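Local coordinates for Pdx2 protein (Plasmodium falciparum, PDB 2ABW) that hydrolyses glutamine to glutamate and ammonia, the ammonia being channelled to the active site of Pdx1 for pyridoxal 5'-phosphate biosynthesis, at residues Leu47-Glu53 with Ile83-Gly89; Ile91-Val97 with Phe110-Gly114; Asp116-Arg121 with Pro156-Leu162. The contacts are given in a common frame with arbitrary orientation. Residues are numbered along the deposited sequence.

Contact 1 (Leu47-Glu53 with Ile83-Gly89)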
loop_
_atom_site.group_PDB
_atom_site.type_symbol
_atom_site.label_atom_id
_atom_site.label_comp_id
_atom_site.label_asym_id
_atom_site.label_seq_id
_atom_site.Cartn_x
_atom_site.Cartn_y
_atom_site.Cartn_z
ATOM N N LEU A 47 -7.208 -5.494 -0.352
ATOM C CA LEU A 47 -5.916 -6.215 -0.132
ATOM C C LEU A 47 -4.865 -5.174 0.286
ATOM O O LEU A 47 -4.830 -4.052 -0.266
ATOM C CB LEU A 47 -5.479 -6.882 -1.444
ATOM C CG LEU A 47 -4.157 -7.568 -1.402
ATOM C CD1 LEU A 47 -4.278 -8.811 -0.574
ATOM C CD2 LEU A 47 -3.598 -7.862 -2.829
ATOM N N VAL A 48 -4.022 -5.588 1.240
ATOM C CA VAL A 48 -2.844 -4.832 1.606
ATOM C C VAL A 48 -1.620 -5.583 1.111
ATOM O O VAL A 48 -1.470 -6.842 1.370
ATOM C CB VAL A 48 -2.754 -4.702 3.127
ATOM C CG1 VAL A 48 -1.510 -3.903 3.460
ATOM C CG2 VAL A 48 -4.035 -4.057 3.661
ATOM N N ILE A 49 -0.699 -4.872 0.421
ATOM C CA ILE A 49 0.594 -5.428 0.038
ATOM C C ILE A 49 1.645 -4.694 0.828
ATOM O O ILE A 49 1.912 -3.575 0.472
ATOM C CB ILE A 49 0.820 -5.333 -1.449
ATOM C CG1 ILE A 49 -0.285 -6.117 -2.202
ATOM C CG2 ILE A 49 2.230 -5.979 -1.774
ATOM C CD1 ILE A 49 -0.114 -6.371 -3.749
ATOM N N PRO A 50 2.248 -5.331 1.819
ATOM C CA PRO A 50 3.329 -4.699 2.565
ATOM C C PRO A 50 4.690 -5.175 2.051
ATOM O O PRO A 50 4.749 -5.705 0.984
ATOM C CB PRO A 50 2.955 -5.108 3.972
ATOM C CG PRO A 50 2.542 -6.597 3.799
ATOM C CD PRO A 50 1.841 -6.616 2.435
ATOM N N GLY A 51 5.731 -5.042 2.811
ATOM C CA GLY A 51 7.019 -5.700 2.498
ATOM C C GLY A 51 8.131 -4.701 2.610
ATOM O O GLY A 51 7.951 -3.485 2.465
ATOM N N GLY A 52 9.296 -5.234 2.856
ATOM C CA GLY A 52 10.508 -4.458 2.906
ATOM C C GLY A 52 11.138 -4.343 1.553
ATOM O O GLY A 52 11.755 -3.322 1.255
ATOM N N GLU A 53 11.031 -5.392 0.774
ATOM C CA GLU A 53 11.672 -5.476 -0.530
ATOM C C GLU A 53 10.746 -5.834 -1.676
ATOM O O GLU A 53 10.276 -6.995 -1.792
ATOM C CB GLU A 53 12.712 -6.586 -0.487
ATOM C CG GLU A 53 13.818 -6.250 0.508
ATOM C CD GLU A 53 15.046 -7.149 0.421
ATOM O OE1 GLU A 53 15.115 -8.010 -0.491
ATOM O OE2 GLU A 53 15.960 -7.023 1.293
ATOM N N ILE A 83 -6.899 -1.477 -2.903
ATOM C CA ILE A 83 -5.588 -2.029 -2.604
ATOM C C ILE A 83 -4.748 -0.975 -1.948
ATOM O O ILE A 83 -4.809 0.158 -2.341
ATOM C CB ILE A 83 -4.943 -2.624 -3.873
ATOM C CG1 ILE A 83 -3.691 -3.439 -3.513
ATOM C CG2 ILE A 83 -4.767 -1.569 -4.936
ATOM C CD1 ILE A 83 -3.226 -4.370 -4.596
ATOM N N TRP A 84 -4.006 -1.393 -0.970
ATOM C CA TRP A 84 -3.085 -0.522 -0.198
ATOM C C TRP A 84 -1.715 -1.126 -0.333
ATOM O O TRP A 84 -1.419 -2.197 0.219
ATOM C CB TRP A 84 -3.499 -0.491 1.264
ATOM C CG TRP A 84 -2.659 0.405 2.116
ATOM C CD1 TRP A 84 -1.727 1.352 1.677
ATOM C CD2 TRP A 84 -2.710 0.500 3.518
ATOM N NE1 TRP A 84 -1.149 1.978 2.761
ATOM C CE2 TRP A 84 -1.760 1.478 3.908
ATOM C CE3 TRP A 84 -3.471 -0.145 4.506
ATOM C CZ2 TRP A 84 -1.575 1.827 5.225
ATOM C CZ3 TRP A 84 -3.217 0.162 5.804
ATOM C CH2 TRP A 84 -2.328 1.163 6.159
ATOM N N GLY A 85 -0.838 -0.438 -1.042
ATOM C CA GLY A 85 0.558 -0.815 -1.079
ATOM C C GLY A 85 1.356 0.024 -0.134
ATOM O O GLY A 85 1.319 1.235 -0.230
ATOM N N THR A 86 2.064 -0.620 0.804
ATOM C CA THR A 86 2.837 0.080 1.766
ATOM C C THR A 86 4.299 -0.385 1.704
ATOM O O THR A 86 4.593 -1.536 1.540
ATOM C CB THR A 86 2.204 0.004 3.124
ATOM O OG1 THR A 86 2.827 0.992 4.005
ATOM C CG2 THR A 86 2.322 -1.380 3.719
ATOM N N CYS A 87 5.162 0.615 1.672
ATOM C CA CYS A 87 6.600 0.415 1.427
ATOM C C CYS A 87 6.840 -0.386 0.146
ATOM O O CYS A 87 6.637 0.150 -0.937
ATOM C CB CYS A 87 7.251 -0.199 2.646
ATOM S SG CYS A 87 8.981 0.300 2.763
ATOM N N ALA A 88 7.299 -1.655 0.199
ATOM C CA ALA A 88 7.384 -2.428 -1.034
ATOM C C ALA A 88 6.142 -2.445 -1.857
ATOM O O ALA A 88 6.229 -2.437 -3.073
ATOM C CB ALA A 88 7.722 -3.868 -0.762
ATOM N N GLY A 89 4.963 -2.557 -1.237
ATOM C CA GLY A 89 3.745 -2.605 -2.004
ATOM C C GLY A 89 3.583 -1.306 -2.725
ATOM O O GLY A 89 2.939 -1.262 -3.761
#
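Strands 47-49 and 83-86 run side by side in parallel, their axes 4.7 Å apart at 15°, in the central sheet of this class I glutamine amidotransferase; beyond them 83-89 turns through the nucleophile elbow, G85-x-C87-x-G89, into helix 88-92. Backbone hydrogen bonds from W84 N to L47 O (2.9 Å), I49 N to W84 O (2.8 Å) and T86 N to I49 O (3.0 Å) fix the register. C87, the nucleophile, sits at the helix N-cap with strained phi/psi of 53/-109°. An ideal CB on G85 would lie 2.3 Å from G89 O. One on G89 would clash with I49 O, so the tight turn leaves room for glycine alone at both places. One sheet face carries L47, I49 and I83, with I49 CD1 3.8 Å from I83 CD1; the other carries V48 against W84, whose NE1 is hydrogen-bonded to OG1 of T193. Past P50 the chain enters the glutamine-binding loop of G52 and E53, held to the elbow where A88 N donates to G51 O at 3.0 Å.

Contact 2 (Ile91-Val97 with Phe110-Gly114); sequences ILLSKNV and FSFGG
The end of helix 88-92, with the bend that follows, receives an irregular loop, 110-114, that has no strand pairing with it. CA atoms come closest at L92-S111 (4.5 Å) and L93-G113 (4.2 Å). Phi/psi are helical at I91 (-58/-45°), flatten at L92 (-75/-7°) and L93 (-91/-12°), and extend at S94 (-80/150°) before the chain turns a corner at K95 and N96. The loop runs through F110 (-64/-60°), S111 (-77/149°) and F112 (-76/-23°) to two glycines. The main bump is L92 (mt), which fills the hollow between two phenylalanines. Its CD2 lies over one face of the F110 ring, 3.9 Å from the centroid and 25° off the normal, a CH-pi contact, while its CB meets F112 CD2 at 3.7 Å. F110 (chi1 t, chi2 77°) has I91 CG2 at its edge, 4.2 Å from CE2, and V97 CG1 also 4.2 Å from CE2. F112 (chi1 m, chi2 -65°) continues toward helix 63-77, its ring meeting that of Y69.

Polar atoms close the gap between backbones. L92 O accepts from F112 N (2.7 Å) and, weakly, from G113 N (3.4 Å). S111 (chi1 t) brings OG to 2.8 Å from L92 O and 2.6 Å from S94 O, and OG accepts from G113 N at 2.8 Å. Positive phi favours glycine at G113 (75/174°), and at G114 (131/-31°) a CB would jam against the preceding carbonyl O; G113 C lies 3.0 Å from L93 O. F110 also touches S54, a glutamine-binding residue, which places the contact beside the substrate site. The loop's own signature is the ST turn of S111, set against the C-terminal end of the helix that follows the nucleophile elbow.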
loop_
_atom_site.group_PDB
_atom_site.type_symbol
_atom_site.label_atom_id
_atom_site.label_comp_id
_atom_site.label_asym_id
_atom_site.label_seq_id
_atom_site.Cartn_x
_atom_site.Cartn_y
_atom_site.Cartn_z
ATOM N N ILE A 91 5.857 0.564 -3.956
ATOM C CA ILE A 91 6.729 0.467 -5.145
ATOM C C ILE A 91 6.022 -0.355 -6.261
ATOM O O ILE A 91 5.965 0.087 -7.416
ATOM C CB ILE A 91 8.072 -0.131 -4.810
ATOM C CG1 ILE A 91 8.848 0.864 -3.946
ATOM C CG2 ILE A 91 8.834 -0.463 -6.101
ATOM C CD1 ILE A 91 10.145 0.313 -3.436
ATOM N N LEU A 92 5.443 -1.472 -5.859
ATOM C CA LEU A 92 4.832 -2.408 -6.804
ATOM C C LEU A 92 3.489 -1.923 -7.346
ATOM O O LEU A 92 2.956 -2.529 -8.261
ATOM C CB LEU A 92 4.680 -3.767 -6.171
ATOM C CG LEU A 92 6.010 -4.492 -5.918
ATOM C CD1 LEU A 92 5.755 -5.780 -5.127
ATOM C CD2 LEU A 92 6.769 -4.716 -7.224
ATOM N N LEU A 93 2.924 -0.856 -6.859
ATOM C CA LEU A 93 1.765 -0.163 -7.521
ATOM C C LEU A 93 2.183 0.944 -8.497
ATOM O O LEU A 93 1.363 1.574 -9.176
ATOM C CB LEU A 93 0.822 0.424 -6.498
ATOM C CG LEU A 93 0.158 -0.546 -5.537
ATOM C CD1 LEU A 93 -0.738 0.112 -4.491
ATOM C CD2 LEU A 93 -0.757 -1.575 -6.400
ATOM N N SER A 94 3.467 1.297 -8.437
ATOM C CA SER A 94 3.903 2.459 -9.114
ATOM C C SER A 94 4.119 2.239 -10.624
ATOM O O SER A 94 4.580 1.188 -11.065
ATOM C CB SER A 94 5.163 3.058 -8.503
ATOM O OG SER A 94 4.921 3.399 -7.164
ATOM N N LYS A 95 3.919 3.302 -11.401
ATOM C CA LYS A 95 4.158 3.226 -12.878
ATOM C C LYS A 95 5.585 3.098 -13.275
ATOM O O LYS A 95 5.982 2.206 -14.078
ATOM C CB LYS A 95 3.601 4.460 -13.541
ATOM C CG LYS A 95 3.710 4.468 -15.071
ATOM C CD LYS A 95 2.968 5.629 -15.657
ATOM C CE LYS A 95 2.790 5.449 -17.191
ATOM N NZ LYS A 95 2.911 4.000 -17.556
ATOM N N ASN A 96 6.430 3.998 -12.749
ATOM C CA ASN A 96 7.834 3.992 -13.036
ATOM C C ASN A 96 8.570 3.703 -11.751
ATOM O O ASN A 96 8.361 4.403 -10.730
ATOM C CB ASN A 96 8.291 5.325 -13.611
ATOM C CG ASN A 96 7.603 5.680 -14.877
ATOM O OD1 ASN A 96 7.539 4.851 -15.849
ATOM N ND2 ASN A 96 7.086 6.918 -14.928
ATOM N N VAL A 97 9.379 2.665 -11.725
ATOM C CA VAL A 97 10.237 2.336 -10.621
ATOM C C VAL A 97 11.665 2.616 -10.946
ATOM O O VAL A 97 12.166 2.061 -11.944
ATOM C CB VAL A 97 9.949 0.882 -10.106
ATOM C CG1 VAL A 97 10.856 0.565 -8.954
ATOM C CG2 VAL A 97 8.390 0.626 -9.758
ATOM N N PHE A 110 7.248 -5.985 -13.899
ATOM C CA PHE A 110 7.632 -5.826 -12.503
ATOM C C PHE A 110 6.513 -5.266 -11.596
ATOM O O PHE A 110 6.174 -5.878 -10.590
ATOM C CB PHE A 110 8.830 -4.912 -12.342
ATOM C CG PHE A 110 9.331 -4.797 -10.927
ATOM C CD1 PHE A 110 10.092 -5.831 -10.376
ATOM C CD2 PHE A 110 9.182 -3.618 -10.186
ATOM C CE1 PHE A 110 10.602 -5.708 -9.076
ATOM C CE2 PHE A 110 9.706 -3.493 -8.888
ATOM C CZ PHE A 110 10.398 -4.523 -8.352
ATOM N N SER A 111 6.025 -4.065 -11.904
ATOM C CA SER A 111 4.962 -3.465 -11.151
ATOM C C SER A 111 3.579 -4.068 -11.497
ATOM O O SER A 111 3.320 -4.501 -12.641
ATOM C CB SER A 111 4.877 -1.983 -11.439
ATOM O OG SER A 111 3.898 -1.320 -10.663
ATOM N N PHE A 112 2.730 -4.055 -10.471
ATOM C CA PHE A 112 1.255 -4.333 -10.650
ATOM C C PHE A 112 0.586 -3.140 -11.246
ATOM O O PHE A 112 -0.531 -3.278 -11.807
ATOM C CB PHE A 112 0.537 -4.712 -9.359
ATOM C CG PHE A 112 1.163 -5.777 -8.553
ATOM C CD1 PHE A 112 1.280 -7.069 -9.005
ATOM C CD2 PHE A 112 1.555 -5.522 -7.250
ATOM C CE1 PHE A 112 1.848 -8.078 -8.261
ATOM C CE2 PHE A 112 2.104 -6.477 -6.516
ATOM C CZ PHE A 112 2.293 -7.795 -6.998
ATOM N N GLY A 113 1.164 -1.950 -11.096
ATOM C CA GLY A 113 0.496 -0.700 -11.512
ATOM C C GLY A 113 -0.622 -0.274 -10.554
ATOM O O GLY A 113 -0.921 -1.006 -9.595
ATOM N N GLY A 114 -1.181 0.939 -10.842
ATOM C CA GLY A 114 -2.349 1.420 -10.056
ATOM C C GLY A 114 -2.139 2.855 -9.562
ATOM O O GLY A 114 -3.075 3.594 -9.389
#

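Contact 3 (Asp116-Arg121 with Pro156-Leu162); sequences DITICR and PYIREIL
An antiparallel pair with a classic beta bulge joins strand 116-120, the middle of a small three-stranded sheet, to its edge strand 157-161; the N-to-C directions of the short axes make 143° and approach to 4.5 Å. P156, lying opposite R121, puts CB 3.8 Å from I119 CD1, and its ring also touches the nucleophile C87. R121, just past its strand, is a glutamine-binding residue, so the pair carries both to the active site. Y157 forms a hydrogen-bonded pair with C120: Y157 N to C120 O and C120 N to Y157 O are both 2.8 Å, and C120 SG lies at the edge of the tyrosine ring. I158 (mt) is in a non-hydrogen-bonded pair with I119, CA atoms 4.4 Å apart; its CG1 is 4.1 Å from I119 CD1 and its CD1 4.2 Å from I117 CD1. R159, with near-helical phi/psi of -86/-36°, is the extra residue. It and E160 both face T118, whose O accepts from R159 N (2.9 Å) and weakly from E160 N (3.3 Å), while T118 N donates to E160 O (2.9 Å). The R159 guanidinium makes salt bridges with E98 and with E160, NH1 to OE2 3.0 Å. On the opposite face from the isoleucines, T118 OG1 (chi1 m) donates to E160 OE1 at 2.6 Å. I161 forms a non-hydrogen-bonded pair with I117 (CA-CA 4.6 Å), placing CD1 3.7 Å from I117 CG2. L162 N then donates to D116 O at 2.8 Å.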
loop_
_atom_site.group_PDB
_atom_site.type_symbol
_atom_site.label_atom_id
_atom_site.label_comp_id
_atom_site.label_asym_id
_atom_site.label_seq_id
_atom_site.Cartn_x
_atom_site.Cartn_y
_atom_site.Cartn_z
ATOM N N ASP A 116 -0.127 6.243 -10.669
ATOM C CA ASP A 116 0.621 6.928 -11.783
ATOM C C ASP A 116 1.638 7.871 -11.168
ATOM O O ASP A 116 1.487 9.083 -11.169
ATOM C CB ASP A 116 -0.284 7.553 -12.786
ATOM C CG ASP A 116 -1.069 6.486 -13.590
ATOM O OD1 ASP A 116 -0.618 5.296 -13.735
ATOM O OD2 ASP A 116 -2.201 6.824 -13.969
ATOM N N ILE A 117 2.695 7.237 -10.629
ATOM C CA ILE A 117 3.793 7.954 -10.015
ATOM C C ILE A 117 5.112 7.307 -10.409
ATOM O O ILE A 117 5.198 6.193 -10.820
ATOM C CB ILE A 117 3.686 7.908 -8.473
ATOM C CG1 ILE A 117 3.876 6.474 -7.899
ATOM C CG2 ILE A 117 2.372 8.559 -8.038
ATOM C CD1 ILE A 117 3.612 6.323 -6.386
ATOM N N THR A 118 6.182 8.086 -10.264
ATOM C CA THR A 118 7.528 7.558 -10.326
ATOM C C THR A 118 8.090 7.491 -8.944
ATOM O O THR A 118 8.041 8.473 -8.162
ATOM C CB THR A 118 8.446 8.525 -11.110
ATOM O OG1 THR A 118 7.957 8.658 -12.446
ATOM C CG2 THR A 118 9.850 8.106 -11.158
ATOM N N ILE A 119 8.552 6.321 -8.563
ATOM C CA ILE A 119 9.057 6.085 -7.227
ATOM C C ILE A 119 10.512 5.541 -7.280
ATOM O O ILE A 119 10.872 4.798 -8.246
ATOM C CB ILE A 119 8.148 5.136 -6.495
ATOM C CG1 ILE A 119 8.339 5.211 -4.990
ATOM C CG2 ILE A 119 8.343 3.675 -7.057
ATOM C CD1 ILE A 119 7.202 4.459 -4.237
ATOM N N CYS A 120 11.327 5.907 -6.312
ATOM C CA CYS A 120 12.735 5.556 -6.202
ATOM C C CYS A 120 12.975 4.767 -4.944
ATOM O O CYS A 120 12.543 5.145 -3.846
ATOM C CB CYS A 120 13.574 6.799 -6.090
ATOM S SG CYS A 120 13.199 7.900 -7.348
ATOM N N ARG A 121 13.659 3.654 -5.076
ATOM C CA ARG A 121 13.827 2.840 -3.903
ATOM C C ARG A 121 14.911 3.417 -3.091
ATOM O O ARG A 121 14.853 3.305 -1.885
ATOM C CB ARG A 121 14.058 1.363 -4.242
ATOM C CG ARG A 121 15.303 0.852 -3.851
ATOM C CD ARG A 121 15.259 -0.636 -3.739
ATOM N NE ARG A 121 16.607 -1.163 -3.795
ATOM C CZ ARG A 121 16.906 -2.468 -3.794
ATOM N NH1 ARG A 121 15.946 -3.384 -3.703
ATOM N NH2 ARG A 121 18.179 -2.859 -3.882
ATOM N N PRO A 156 10.821 4.478 0.452
ATOM C CA PRO A 156 10.977 4.821 -0.956
ATOM C C PRO A 156 10.579 6.290 -1.119
ATOM O O PRO A 156 9.866 6.841 -0.251
ATOM C CB PRO A 156 10.004 3.892 -1.665
ATOM C CG PRO A 156 9.012 3.569 -0.679
ATOM C CD PRO A 156 9.744 3.501 0.611
ATOM N N TYR A 157 11.029 6.886 -2.210
ATOM C CA TYR A 157 10.817 8.293 -2.498
ATOM C C TYR A 157 9.988 8.467 -3.723
ATOM O O TYR A 157 10.337 8.074 -4.818
ATOM C CB TYR A 157 12.164 8.981 -2.642
ATOM C CG TYR A 157 12.079 10.424 -3.019
ATOM C CD1 TYR A 157 11.705 11.388 -2.094
ATOM C CD2 TYR A 157 12.433 10.841 -4.266
ATOM C CE1 TYR A 157 11.652 12.738 -2.455
ATOM C CE2 TYR A 157 12.376 12.178 -4.625
ATOM C CZ TYR A 157 11.963 13.090 -3.725
ATOM O OH TYR A 157 11.936 14.423 -4.106
ATOM N N ILE A 158 8.882 9.203 -3.586
ATOM C CA ILE A 158 8.001 9.505 -4.701
ATOM C C ILE A 158 8.494 10.757 -5.417
ATOM O O ILE A 158 8.331 11.898 -4.907
ATOM C CB ILE A 158 6.563 9.655 -4.209
ATOM C CG1 ILE A 158 6.076 8.341 -3.617
ATOM C CG2 ILE A 158 5.690 10.154 -5.326
ATOM C CD1 ILE A 158 4.676 8.327 -2.871
ATOM N N ARG A 159 9.127 10.580 -6.562
ATOM C CA ARG A 159 9.813 11.607 -7.257
ATOM C C ARG A 159 8.866 12.383 -8.145
ATOM O O ARG A 159 9.109 13.586 -8.400
ATOM C CB ARG A 159 10.930 11.048 -8.067
ATOM C CG ARG A 159 11.837 12.105 -8.731
ATOM C CD ARG A 159 13.061 11.492 -9.368
ATOM N NE ARG A 159 12.797 10.729 -10.580
ATOM C CZ ARG A 159 12.498 11.272 -11.754
ATOM N NH1 ARG A 159 12.284 12.566 -11.895
ATOM N NH2 ARG A 159 12.260 10.494 -12.766
ATOM N N GLU A 160 7.883 11.718 -8.744
ATOM C CA GLU A 160 6.980 12.376 -9.712
ATOM C C GLU A 160 5.531 11.900 -9.505
ATOM O O GLU A 160 5.300 10.702 -9.415
ATOM C CB GLU A 160 7.369 12.036 -11.143
ATOM C CG GLU A 160 8.790 12.411 -11.532
ATOM C CD GLU A 160 9.158 12.041 -12.978
ATOM O OE1 GLU A 160 8.692 10.943 -13.426
ATOM O OE2 GLU A 160 9.834 12.869 -13.622
ATOM N N ILE A 161 4.596 12.838 -9.622
ATOM C CA ILE A 161 3.169 12.544 -9.809
ATOM C C ILE A 161 2.936 12.691 -11.319
ATOM O O ILE A 161 3.299 13.732 -11.898
ATOM C CB ILE A 161 2.317 13.512 -9.023
ATOM C CG1 ILE A 161 2.605 13.432 -7.516
ATOM C CG2 ILE A 161 0.818 13.292 -9.253
ATOM C CD1 ILE A 161 2.493 12.055 -6.870
ATOM N N LEU A 162 2.232 11.717 -11.903
ATOM C CA LEU A 162 2.156 11.618 -13.366
ATOM C C LEU A 162 0.742 11.829 -13.910
ATOM O O LEU A 162 0.529 11.764 -15.125
ATOM C CB LEU A 162 2.745 10.326 -13.855
ATOM C CG LEU A 162 4.202 10.050 -13.518
ATOM C CD1 LEU A 162 4.612 8.646 -13.850
ATOM C CD2 LEU A 162 5.143 11.098 -14.102
#

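The three contacts follow in series along the chain. Contact 1 lies near the chain's centre, in the large mixed sheet; contact 2 is 11 Å from it, centre to centre, and shares helix 88-92, with L93 CD1 3.5 Å from G85 N and F112 CE2 3.5 Å from I49 CD1. Contact 3 is 10 Å from contact 2 and 15 Å from contact 1. Strands 94-98 and 115-120, neighbours in the small sheet, link contacts 2 and 3, N96 O lying 2.9 Å from I119 N. P156 CD, 3.9 Å from C87 SG, returns contact 3 to the nucleophile. Contacts 1 and 3 supply residues of the glutaminase site (G52, E53 and C87; R121); contact 2 touches both and lies beside it, F110 next to S54.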